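Local coordinates for protein extracellular sialidase/neuraminidase, putative (Aspergillus fumigatus, PDB 2XZK) that probably releases terminal sialic acids, notably KDN, from glycoconjugates by hydrolysis, as a secreted exo-sialidase with a beta-propeller fold, at residues S37-A42 against L352-F357; S301-R306 against A332-G337. All coordinates share one frame; numbering follows the deposited sequence.

Interaction 1: S37-A42 against L352-F357; sequences SFRIPA and LVESDF. With FKD (3-deoxy-3-fluoro-D-erythro-alpha-L-manno-non-2-ulopyranosonic acid), chain C; K99 ((2R,3R,4R,5R,6S)-2,3-bis(fluoranyl)-4,5-bis(oxidanyl)-6-[(1R,2R)-1,2,3-tris(oxidanyl)propyl]oxane-2-carboxylic acid), chain D.
Arg39 and Glu354 meet in a side-on salt bridge that joins two nearly antiparallel strands of different sheets. Arg39 NE gives one bond to Glu354 OE2 (2.9 Å), reaching it from above the carboxylate plane. Arg39 NH2 reaches the syn lone pair of Glu354 OE1 at 3.0 Å and almost straight (165°). The guanidinium and carboxylate planes are turned 53° against each other. OE2 also accepts from the backbone Ile40 N (2.8 Å), on its anti side, and OE1 accepts from the backbone N of Tyr338, so both oxygens of this buried carboxylate have bonds that fix its rotation. A glutamate suits the place because its chain, extended beyond CG, spans the gap between strands. The arginine bends at chi3 (64°), which brings NE and NH2 to the carboxylate while NH1 and NH2 still face the ligand, both bonded to its carboxylate, with Arg39 NH2 the nearer to FKD O1A, at 2.8 Å. The CD1 of Ile40 lies over one face of the guanidinium.

Packing is also close farther along the strands: Pro41 CB touches Leu352 CB at 3.5 Å, and the compact ring slides past the leucine, with Pro41 CD resting on Glu354 CG (3.8 Å). Toward Asp356 and Phe357 the strands part, the side chains no longer meet, and Phe357 is partly exposed. There Asp356 OD2 instead accepts from K99 O5 (2.7 Å) and pairs with Arg368. The sequence Phe-Arg-Ile-Pro is the sialidase FRIP motif, and a glutamate-braced arginine is characteristic of the carboxylate-binding arginine triad of the sialidase propeller.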
ATOM      1  N   SER A  37      -3.923  -6.349 -15.559  1.00 10.31           N
ATOM      2  CA  SER A  37      -2.852  -5.913 -14.685  1.00 10.27           C
ATOM      3  C   SER A  37      -3.296  -5.914 -13.226  1.00  9.37           C
ATOM      4  O   SER A  37      -4.483  -5.766 -12.908  1.00 10.03           O
ATOM      5  CB  SER A  37      -2.388  -4.508 -15.072  1.00 10.74           C
ATOM      6  OG  SER A  37      -1.649  -4.518 -16.273  1.00 10.93           O
ATOM      7  N   PHE A  38      -2.321  -6.116 -12.345  1.00  9.08           N
ATOM      8  CA  PHE A  38      -2.519  -5.922 -10.915  1.00  7.96           C
ATOM      9  C   PHE A  38      -1.596  -4.817 -10.454  1.00  7.60           C
ATOM     10  O   PHE A  38      -0.404  -4.841 -10.732  1.00  7.05           O
ATOM     11  CB  PHE A  38      -2.242  -7.214 -10.162  1.00  8.45           C
ATOM     12  CG  PHE A  38      -3.229  -8.300 -10.480  1.00  7.22           C
ATOM     13  CD1 PHE A  38      -4.473  -8.303  -9.871  1.00  7.87           C
ATOM     14  CD2 PHE A  38      -2.932  -9.289 -11.423  1.00  8.78           C
ATOM     15  CE1 PHE A  38      -5.411  -9.285 -10.161  1.00  9.36           C
ATOM     16  CE2 PHE A  38      -3.880 -10.285 -11.724  1.00 10.08           C
ATOM     17  CZ  PHE A  38      -5.115 -10.276 -11.085  1.00 10.15           C
ATOM     18  N   ARG A  39      -2.168  -3.839  -9.766  1.00  7.49           N
ATOM     19  CA  ARG A  39      -1.407  -2.691  -9.285  1.00  7.00           C
ATOM     20  C   ARG A  39      -1.890  -2.324  -7.892  1.00  6.82           C
ATOM     21  O   ARG A  39      -2.918  -2.823  -7.432  1.00  6.37           O
ATOM     22  CB  ARG A  39      -1.541  -1.483 -10.226  1.00  7.42           C
ATOM     23  CG  ARG A  39      -0.748  -1.585 -11.531  1.00  7.96           C
ATOM     24  CD  ARG A  39      -0.433  -0.212 -12.115  1.00  9.74           C
ATOM     25  NE  ARG A  39       0.441   0.501 -11.192  1.00  8.84           N
ATOM     26  CZ  ARG A  39       0.490   1.815 -11.030  1.00  9.26           C
ATOM     27  NH1 ARG A  39      -0.264   2.625 -11.770  1.00  6.88           N
ATOM     28  NH2 ARG A  39       1.315   2.316 -10.109  1.00 10.59           N
ATOM     29  N   ILE A  40      -1.130  -1.450  -7.240  1.00  6.18           N
ATOM     30  CA  ILE A  40      -1.538  -0.775  -6.000  1.00  6.21           C
ATOM     31  C   ILE A  40      -1.677  -1.746  -4.821  1.00  5.83           C
ATOM     32  O   ILE A  40      -2.782  -1.967  -4.302  1.00  6.28           O
ATOM     33  CB  ILE A  40      -2.828   0.090  -6.187  1.00  5.45           C
ATOM     34  CG1 ILE A  40      -2.896   0.756  -7.582  1.00  6.00           C
ATOM     35  CG2 ILE A  40      -2.953   1.121  -5.075  1.00  7.16           C
ATOM     36  CD1 ILE A  40      -1.704   1.622  -7.976  1.00  7.59           C
ATOM     37  N   PRO A  41      -0.548  -2.349  -4.397  1.00  5.58           N
ATOM     38  CA  PRO A  41      -0.602  -3.383  -3.382  1.00  5.39           C
ATOM     39  C   PRO A  41      -0.845  -2.859  -1.981  1.00  5.37           C
ATOM     40  O   PRO A  41      -0.498  -1.726  -1.681  1.00  5.31           O
ATOM     41  CB  PRO A  41       0.802  -3.991  -3.424  1.00  5.73           C
ATOM     42  CG  PRO A  41       1.682  -2.863  -3.901  1.00  5.76           C
ATOM     43  CD  PRO A  41       0.823  -2.168  -4.926  1.00  5.82           C
ATOM     44  N   ALA A  42      -1.424  -3.699  -1.136  1.00  5.45           N
ATOM     45  CA  ALA A  42      -1.466  -3.447   0.302  1.00  4.72           C
ATOM     46  C   ALA A  42      -1.396  -4.786   1.009  1.00  5.18           C
ATOM     47  O   ALA A  42      -2.007  -5.748   0.558  1.00  5.46           O
ATOM     48  CB  ALA A  42      -2.759  -2.714   0.684  1.00  5.40           C
ATOM     49  N   LEU A 352       5.013  -6.401  -0.613  1.00  5.88           N
ATOM     50  CA  LEU A 352       4.446  -6.475  -1.947  1.00  6.22           C
ATOM     51  C   LEU A 352       5.042  -5.362  -2.785  1.00  6.74           C
ATOM     52  O   LEU A 352       5.131  -4.232  -2.306  1.00  6.09           O
ATOM     53  CB  LEU A 352       2.917  -6.332  -1.894  1.00  5.71           C
ATOM     54  CG  LEU A 352       2.116  -7.505  -1.335  1.00  7.02           C
ATOM     55  CD1 LEU A 352       0.644  -7.095  -1.320  1.00  5.77           C
ATOM     56  CD2 LEU A 352       2.307  -8.819  -2.128  1.00  5.77           C
ATOM     57  N   VAL A 353       5.457  -5.664  -4.020  1.00  6.90           N
ATOM     58  CA  VAL A 353       6.114  -4.664  -4.872  1.00  6.99           C
ATOM     59  C   VAL A 353       5.620  -4.818  -6.302  1.00  7.13           C
ATOM     60  O   VAL A 353       5.612  -5.923  -6.863  1.00  7.16           O
ATOM     61  CB  VAL A 353       7.677  -4.784  -4.870  1.00  7.09           C
ATOM     62  CG1 VAL A 353       8.306  -3.574  -5.539  1.00  7.33           C
ATOM     63  CG2 VAL A 353       8.237  -4.946  -3.439  1.00  7.67           C
ATOM     64  N   GLU A 354       5.198  -3.704  -6.891  1.00  7.28           N
ATOM     65  CA  GLU A 354       4.790  -3.701  -8.287  1.00  7.45           C
ATOM     66  C   GLU A 354       5.940  -4.069  -9.209  1.00  8.40           C
ATOM     67  O   GLU A 354       7.114  -3.797  -8.911  1.00  8.01           O
ATOM     68  CB  GLU A 354       4.271  -2.322  -8.674  1.00  7.21           C
ATOM     69  CG  GLU A 354       2.977  -1.941  -8.012  1.00  7.96           C
ATOM     70  CD  GLU A 354       2.428  -0.628  -8.536  1.00  7.27           C
ATOM     71  OE1 GLU A 354       3.217   0.279  -8.904  1.00  7.16           O
ATOM     72  OE2 GLU A 354       1.190  -0.493  -8.571  1.00  8.30           O
ATOM     73  N   SER A 355       5.577  -4.679 -10.335  1.00  8.79           N
ATOM     74  CA  SER A 355       6.511  -5.021 -11.399  1.00  9.86           C
ATOM     75  C   SER A 355       5.799  -4.775 -12.742  1.00 10.32           C
ATOM     76  O   SER A 355       4.578  -4.922 -12.850  1.00  9.48           O
ATOM     77  CB  SER A 355       6.947  -6.482 -11.263  1.00  9.80           C
ATOM     78  OG  SER A 355       8.034  -6.774 -12.130  1.00 12.75           O
ATOM     79  N   ASP A 356       6.572  -4.402 -13.752  1.00 11.15           N
ATOM     80  CA  ASP A 356       6.046  -3.935 -15.035  1.00 12.11           C
ATOM     81  C   ASP A 356       6.808  -4.621 -16.163  1.00 12.53           C
ATOM     82  O   ASP A 356       8.031  -4.466 -16.288  1.00 12.66           O
ATOM     83  CB  ASP A 356       6.205  -2.405 -15.112  1.00 12.09           C
ATOM     84  CG  ASP A 356       5.571  -1.780 -16.366  1.00 13.23           C
ATOM     85  OD1 ASP A 356       5.112  -2.504 -17.276  1.00 13.63           O
ATOM     86  OD2 ASP A 356       5.525  -0.533 -16.422  1.00 13.70           O
ATOM     87  N   PHE A 357       6.075  -5.399 -16.957  1.00 13.18           N
ATOM     88  CA  PHE A 357       6.649  -6.067 -18.139  1.00 13.56           C
ATOM     89  C   PHE A 357       7.146  -5.083 -19.199  1.00 14.55           C
ATOM     90  O   PHE A 357       8.101  -5.388 -19.919  1.00 14.71           O
ATOM     91  CB  PHE A 357       5.653  -7.062 -18.735  1.00 13.79           C
ATOM     92  CG  PHE A 357       5.570  -8.336 -17.970  1.00 12.58           C
ATOM     93  CD1 PHE A 357       4.692  -8.469 -16.896  1.00 12.84           C
ATOM     94  CD2 PHE A 357       6.403  -9.400 -18.289  1.00 12.85           C
ATOM     95  CE1 PHE A 357       4.629  -9.654 -16.166  1.00 12.58           C
ATOM     96  CE2 PHE A 357       6.346 -10.577 -17.571  1.00 11.71           C
ATOM     97  CZ  PHE A 357       5.462 -10.707 -16.500  1.00 13.18           C
TER
HETATM   98  C1  FKD C 500       1.002   6.159 -10.034  1.00  9.62           C
HETATM   99  F1  FKD C 500      -1.487   5.198 -10.825  1.00 13.25           F
HETATM  100  C2  FKD C 500      -0.237   6.238  -9.131  1.00  9.18           C
HETATM  101  C3  FKD C 500      -1.279   5.157  -9.476  1.00  9.14           C
HETATM  102  C4  FKD C 500      -2.543   5.404  -8.648  1.00  8.46           C
HETATM  103  O4  FKD C 500      -3.544   4.502  -9.102  1.00  9.65           O
HETATM  104  C5  FKD C 500      -3.044   6.854  -8.777  1.00  8.26           C
HETATM  105  O5  FKD C 500      -4.188   7.064  -7.954  1.00  7.84           O
HETATM  106  C6  FKD C 500      -1.934   7.835  -8.366  1.00  8.34           C
HETATM  107  O6  FKD C 500      -0.768   7.556  -9.161  1.00  8.33           O
HETATM  108  C7  FKD C 500      -2.252   9.330  -8.585  1.00  9.30           C
HETATM  109  O7  FKD C 500      -2.458   9.586  -9.974  1.00  8.83           O
HETATM  110  C8  FKD C 500      -1.084  10.216  -8.102  1.00  8.31           C
HETATM  111  O8  FKD C 500      -0.897  10.029  -6.704  1.00 10.24           O
HETATM  112  C9  FKD C 500      -1.323  11.707  -8.375  1.00  8.77           C
HETATM  113  O9  FKD C 500      -2.521  12.129  -7.728  1.00  9.94           O
HETATM  114  O1A FKD C 500       1.242   5.092 -10.614  1.00  9.19           O
HETATM  115  O1B FKD C 500       1.740   7.167 -10.094  1.00  9.62           O
HETATM  116  O1A K99 D 501       8.712   5.687 -14.141  1.00 20.12           O
HETATM  117  C1  K99 D 501       9.565   4.812 -14.438  1.00 20.33           C
HETATM  118  O1B K99 D 501      10.588   4.525 -13.766  1.00 19.17           O
HETATM  119  C2  K99 D 501       9.373   4.040 -15.763  1.00 20.22           C
HETATM  120  C3  K99 D 501       9.807   2.568 -15.651  1.00 20.07           C
HETATM  121  F1  K99 D 501       9.922   2.052 -16.926  1.00 21.40           F
HETATM  122  C4  K99 D 501       8.824   1.713 -14.837  1.00 19.00           C
HETATM  123  O4  K99 D 501       9.248   0.348 -14.865  1.00 17.65           O
HETATM  124  O6  K99 D 501       8.010   4.066 -16.225  1.00 19.82           O
HETATM  125  C6  K99 D 501       7.007   3.315 -15.473  1.00 19.37           C
HETATM  126  C5  K99 D 501       7.408   1.831 -15.402  1.00 18.72           C
HETATM  127  O5  K99 D 501       6.488   1.130 -14.572  1.00 16.59           O
HETATM  128  C7  K99 D 501       5.656   3.685 -16.103  1.00 21.86           C
HETATM  129  O7  K99 D 501       5.578   3.143 -17.426  1.00 20.45           O
HETATM  130  C8  K99 D 501       5.544   5.223 -16.166  1.00 24.58           C
HETATM  131  O8  K99 D 501       5.826   5.766 -14.868  1.00 24.87           O
HETATM  132  C9  K99 D 501       4.180   5.721 -16.671  1.00 26.19           C
HETATM  133  O9  K99 D 501       3.122   5.185 -15.875  1.00 29.41           O
HETATM  134  F2  K99 D 501      10.141   4.641 -16.692  1.00 20.62           F

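Interaction 2: S301-R306 against A332-G337; sequences SRRAMR and AGHEGG. With K99 ((2R,3R,4R,5R,6S)-2,3-bis(fluoranyl)-4,5-bis(oxidanyl)-6-[(1R,2R)-1,2,3-tris(oxidanyl)propyl]oxane-2-carboxylic acid), chain D; FKD (3-deoxy-3-fluoro-D-erythro-alpha-L-manno-non-2-ulopyranosonic acid), chain C.
Arg303 lays its guanidinium flat on the ring of His334, centres 4.0 Å apart and planes only 3° from parallel, at the junction of two neighbouring blades of the sialidase beta-propeller. The stack is offset: Arg303 NH1 sits over the rim of the ring, 3.5 Å from His334 CG. With its chain extended from CG to NE, the long arginine reaches the histidine with its face and keeps its edge for K99, whose O4 lies in the guanidinium plane and takes a bond from NE of Arg303 (2.8 Å).

Arg302, also extended, runs another way. Its side chain starts toward the 332-337 segment but leads away from it, and meets the FKD carboxylate edge-on, NH1 to O1A and Arg302 NH2 to FKD O1B at 2.7 Å, each bond nearly straight (177°). This is the end-on fork that suits an arginine to a carboxylate. The backbone N of Arg302 donates to K99 O1B. Ser301 OG accepts from Arg303 N in an ST turn that shapes the loop carrying both arginines.

Between the backbones the approach is tight: Arg302 O comes within 3.0 Å of Gly336 CA, a proximity that the absence of a side chain permits. A water accepts from Met305 N and donates to Glu335 O. Met305, flexible enough to bend at chi2 and chi3, curls over the glycines and brings Met305 SD to Gly337 N, a weak bond of 3.6 Å, with its CE 3.5 Å from Gly337 O.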
ATOM      1  N   SER A 301      13.665   7.487 -11.445  1.00 13.03           N
ATOM      2  CA  SER A 301      13.272   6.130 -11.823  1.00 11.88           C
ATOM      3  C   SER A 301      12.493   5.386 -10.749  1.00 11.34           C
ATOM      4  O   SER A 301      12.803   5.498  -9.570  1.00 11.43           O
ATOM      5  CB  SER A 301      14.512   5.312 -12.175  1.00 12.17           C
ATOM      6  OG  SER A 301      14.157   3.991 -12.527  1.00 11.80           O
ATOM      7  N   ARG A 302      11.496   4.615 -11.177  1.00 10.42           N
ATOM      8  CA  ARG A 302      10.765   3.722 -10.273  1.00  9.98           C
ATOM      9  C   ARG A 302      11.439   2.358 -10.095  1.00 10.04           C
ATOM     10  O   ARG A 302      10.968   1.550  -9.300  1.00  9.83           O
ATOM     11  CB  ARG A 302       9.315   3.526 -10.750  1.00  9.94           C
ATOM     12  CG  ARG A 302       8.512   4.813 -10.638  1.00  9.72           C
ATOM     13  CD  ARG A 302       7.064   4.613 -10.965  1.00  8.86           C
ATOM     14  NE  ARG A 302       6.318   5.823 -10.634  1.00  9.56           N
ATOM     15  CZ  ARG A 302       4.995   5.889 -10.549  1.00  7.58           C
ATOM     16  NH1 ARG A 302       4.247   4.807 -10.786  1.00  9.04           N
ATOM     17  NH2 ARG A 302       4.429   7.041 -10.225  1.00  8.59           N
ATOM     18  N   ARG A 303      12.544   2.124 -10.813  1.00  9.73           N
ATOM     19  CA  ARG A 303      13.210   0.814 -10.835  1.00 10.35           C
ATOM     20  C   ARG A 303      14.437   0.771  -9.914  1.00 10.14           C
ATOM     21  O   ARG A 303      15.436   0.107 -10.230  1.00 11.50           O
ATOM     22  CB  ARG A 303      13.622   0.448 -12.265  1.00 10.99           C
ATOM     23  CG  ARG A 303      12.454   0.214 -13.194  1.00 11.01           C
ATOM     24  CD  ARG A 303      12.927  -0.366 -14.519  1.00 14.01           C
ATOM     25  NE  ARG A 303      11.848  -0.388 -15.503  1.00 15.43           N
ATOM     26  CZ  ARG A 303      11.990  -0.783 -16.767  1.00 18.15           C
ATOM     27  NH1 ARG A 303      13.167  -1.215 -17.215  1.00 16.85           N
ATOM     28  NH2 ARG A 303      10.946  -0.767 -17.581  1.00 17.80           N
ATOM     29  N   ALA A 304      14.355   1.478  -8.790  1.00  9.84           N
ATOM     30  CA  ALA A 304      15.444   1.554  -7.828  1.00  8.64           C
ATOM     31  C   ALA A 304      14.958   1.174  -6.428  1.00  8.00           C
ATOM     32  O   ALA A 304      15.341   1.803  -5.449  1.00  7.81           O
ATOM     33  CB  ALA A 304      16.037   2.958  -7.826  1.00  8.21           C
ATOM     34  N   MET A 305      14.115   0.145  -6.338  1.00  7.50           N
ATOM     35  CA  MET A 305      13.517  -0.233  -5.055  1.00  7.19           C
ATOM     36  C   MET A 305      14.585  -0.507  -4.016  1.00  7.12           C
ATOM     37  O   MET A 305      15.525  -1.269  -4.265  1.00  7.00           O
ATOM     38  CB  MET A 305      12.604  -1.456  -5.193  1.00  6.51           C
ATOM     39  CG  MET A 305      11.399  -1.210  -6.095  1.00  7.32           C
ATOM     40  SD  MET A 305      10.458   0.303  -5.780  1.00  7.81           S
ATOM     41  CE  MET A 305       9.753  -0.082  -4.184  1.00  7.26           C
ATOM     42  N   ARG A 306      14.408   0.098  -2.843  1.00  8.07           N
ATOM     43  CA  ARG A 306      15.392   0.038  -1.780  1.00  7.39           C
ATOM     44  C   ARG A 306      14.663  -0.028  -0.452  1.00  7.96           C
ATOM     45  O   ARG A 306      13.827   0.837  -0.134  1.00  7.58           O
ATOM     46  CB  ARG A 306      16.287   1.277  -1.806  1.00  8.29           C
ATOM     47  CG  ARG A 306      17.428   1.251  -0.778  1.00  7.72           C
ATOM     48  CD  ARG A 306      18.763   0.930  -1.432  1.00  8.26           C
ATOM     49  NE  ARG A 306      19.161   1.974  -2.391  1.00  8.24           N
ATOM     50  CZ  ARG A 306      19.677   3.153  -2.048  1.00  7.91           C
ATOM     51  NH1 ARG A 306      19.852   3.470  -0.773  1.00  7.60           N
ATOM     52  NH2 ARG A 306      20.019   4.028  -2.988  1.00 10.87           N
ATOM     53  N   ALA A 332       8.742 -11.971 -14.262  1.00 17.45           N
ATOM     54  CA  ALA A 332       7.627 -11.169 -13.775  1.00 16.75           C
ATOM     55  C   ALA A 332       7.798  -9.695 -14.121  1.00 16.13           C
ATOM     56  O   ALA A 332       7.183  -8.823 -13.492  1.00 15.89           O
ATOM     57  CB  ALA A 332       7.475 -11.345 -12.286  1.00 16.88           C
ATOM     58  N   GLY A 333       8.616  -9.417 -15.134  1.00 15.45           N
ATOM     59  CA  GLY A 333       8.856  -8.052 -15.566  1.00 14.36           C
ATOM     60  C   GLY A 333       9.873  -7.308 -14.726  1.00 13.83           C
ATOM     61  O   GLY A 333      10.646  -7.912 -13.956  1.00 14.40           O
ATOM     62  N   HIS A 334       9.858  -5.988 -14.871  1.00 12.25           N
ATOM     63  CA  HIS A 334      10.835  -5.125 -14.233  1.00 11.72           C
ATOM     64  C   HIS A 334      10.244  -4.598 -12.946  1.00 10.30           C
ATOM     65  O   HIS A 334       9.285  -3.826 -12.968  1.00 10.56           O
ATOM     66  CB  HIS A 334      11.204  -3.954 -15.140  1.00 11.97           C
ATOM     67  CG  HIS A 334      11.757  -4.375 -16.461  1.00 15.45           C
ATOM     68  ND1 HIS A 334      13.080  -4.719 -16.634  1.00 18.66           N
ATOM     69  CD2 HIS A 334      11.164  -4.527 -17.670  1.00 18.32           C
ATOM     70  CE1 HIS A 334      13.283  -5.053 -17.896  1.00 20.14           C
ATOM     71  NE2 HIS A 334      12.136  -4.949 -18.544  1.00 19.64           N
ATOM     72  N   GLU A 335      10.814  -5.033 -11.828  1.00  9.97           N
ATOM     73  CA  GLU A 335      10.339  -4.612 -10.519  1.00  9.28           C
ATOM     74  C   GLU A 335      10.532  -3.121 -10.277  1.00  9.04           C
ATOM     75  O   GLU A 335      11.595  -2.547 -10.555  1.00  8.79           O
ATOM     76  CB  GLU A 335      11.052  -5.405  -9.420  1.00  9.27           C
ATOM     77  CG  GLU A 335      10.403  -5.283  -8.042  1.00  9.00           C
ATOM     78  CD  GLU A 335      11.069  -6.177  -7.018  1.00 11.28           C
ATOM     79  OE1 GLU A 335      12.269  -6.474  -7.207  1.00 13.45           O
ATOM     80  OE2 GLU A 335      10.413  -6.582  -6.037  1.00 11.72           O
ATOM     81  N   GLY A 336       9.498  -2.502  -9.726  1.00  8.61           N
ATOM     82  CA  GLY A 336       9.588  -1.117  -9.319  1.00  8.27           C
ATOM     83  C   GLY A 336       8.249  -0.426  -9.400  1.00  8.36           C
ATOM     84  O   GLY A 336       7.555  -0.507 -10.406  1.00  9.83           O
ATOM     85  N   GLY A 337       7.916   0.267  -8.325  1.00  7.38           N
ATOM     86  CA  GLY A 337       6.720   1.088  -8.258  1.00  6.81           C
ATOM     87  C   GLY A 337       6.185   1.117  -6.835  1.00  5.89           C
ATOM     88  O   GLY A 337       6.953   1.161  -5.867  1.00  6.71           O
TER
HETATM   89  O1A K99 D 501       8.712   5.687 -14.141  1.00 20.12           O
HETATM   90  C1  K99 D 501       9.565   4.812 -14.438  1.00 20.33           C
HETATM   91  O1B K99 D 501      10.588   4.525 -13.766  1.00 19.17           O
HETATM   92  C2  K99 D 501       9.373   4.040 -15.763  1.00 20.22           C
HETATM   93  C3  K99 D 501       9.807   2.568 -15.651  1.00 20.07           C
HETATM   94  F1  K99 D 501       9.922   2.052 -16.926  1.00 21.40           F
HETATM   95  C4  K99 D 501       8.824   1.713 -14.837  1.00 19.00           C
HETATM   96  O4  K99 D 501       9.248   0.348 -14.865  1.00 17.65           O
HETATM   97  O6  K99 D 501       8.010   4.066 -16.225  1.00 19.82           O
HETATM   98  C6  K99 D 501       7.007   3.315 -15.473  1.00 19.37           C
HETATM   99  C5  K99 D 501       7.408   1.831 -15.402  1.00 18.72           C
HETATM  100  O5  K99 D 501       6.488   1.130 -14.572  1.00 16.59           O
HETATM  101  C7  K99 D 501       5.656   3.685 -16.103  1.00 21.86           C
HETATM  102  O7  K99 D 501       5.578   3.143 -17.426  1.00 20.45           O
HETATM  103  C8  K99 D 501       5.544   5.223 -16.166  1.00 24.58           C
HETATM  104  O8  K99 D 501       5.826   5.766 -14.868  1.00 24.87           O
HETATM  105  C9  K99 D 501       4.180   5.721 -16.671  1.00 26.19           C
HETATM  106  O9  K99 D 501       3.122   5.185 -15.875  1.00 29.41           O
HETATM  107  F2  K99 D 501      10.141   4.641 -16.692  1.00 20.62           F
HETATM  108  C1  FKD C 500       1.002   6.159 -10.034  1.00  9.62           C
HETATM  109  F1  FKD C 500      -1.487   5.198 -10.825  1.00 13.25           F
HETATM  110  C2  FKD C 500      -0.237   6.238  -9.131  1.00  9.18           C
HETATM  111  C3  FKD C 500      -1.279   5.157  -9.476  1.00  9.14           C
HETATM  112  C4  FKD C 500      -2.543   5.404  -8.648  1.00  8.46           C
HETATM  113  O4  FKD C 500      -3.544   4.502  -9.102  1.00  9.65           O
HETATM  114  C5  FKD C 500      -3.044   6.854  -8.777  1.00  8.26           C
HETATM  115  O5  FKD C 500      -4.188   7.064  -7.954  1.00  7.84           O
HETATM  116  C6  FKD C 500      -1.934   7.835  -8.366  1.00  8.34           C
HETATM  117  O6  FKD C 500      -0.768   7.556  -9.161  1.00  8.33           O
HETATM  118  C7  FKD C 500      -2.252   9.330  -8.585  1.00  9.30           C
HETATM  119  O7  FKD C 500      -2.458   9.586  -9.974  1.00  8.83           O
HETATM  120  C8  FKD C 500      -1.084  10.216  -8.102  1.00  8.31           C
HETATM  121  O8  FKD C 500      -0.897  10.029  -6.704  1.00 10.24           O
HETATM  122  C9  FKD C 500      -1.323  11.707  -8.375  1.00  8.77           C
HETATM  123  O9  FKD C 500      -2.521  12.129  -7.728  1.00  9.94           O
HETATM  124  O1A FKD C 500       1.242   5.092 -10.614  1.00  9.19           O
HETATM  125  O1B FKD C 500       1.740   7.167 -10.094  1.00  9.62           O
HETATM  126  O   HOH W   1      13.488  -1.911  -8.437  1.00 14.82           O

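How the interactions relate
The two contacts lie side by side, their centres about 10 Å apart, and share one sheet: strands 334-343 and 349-356 follow each other and pair. Ser355 OG lies 2.6 Å from Ala332 O and Asp356 O 2.8 Å from His334 N, both probable hydrogen bonds. Interaction 1 joins this last blade to the first, and interaction 2 joins it to the blade before. Both deliver an arginine to the FKD carboxylate, where Arg39 and Arg302 converge on the same oxygen, O1A; with Arg245 they match the sialidase arginine triad. Both also reach K99, held by Asp356 from one contact and Arg302 and Arg303 from the other.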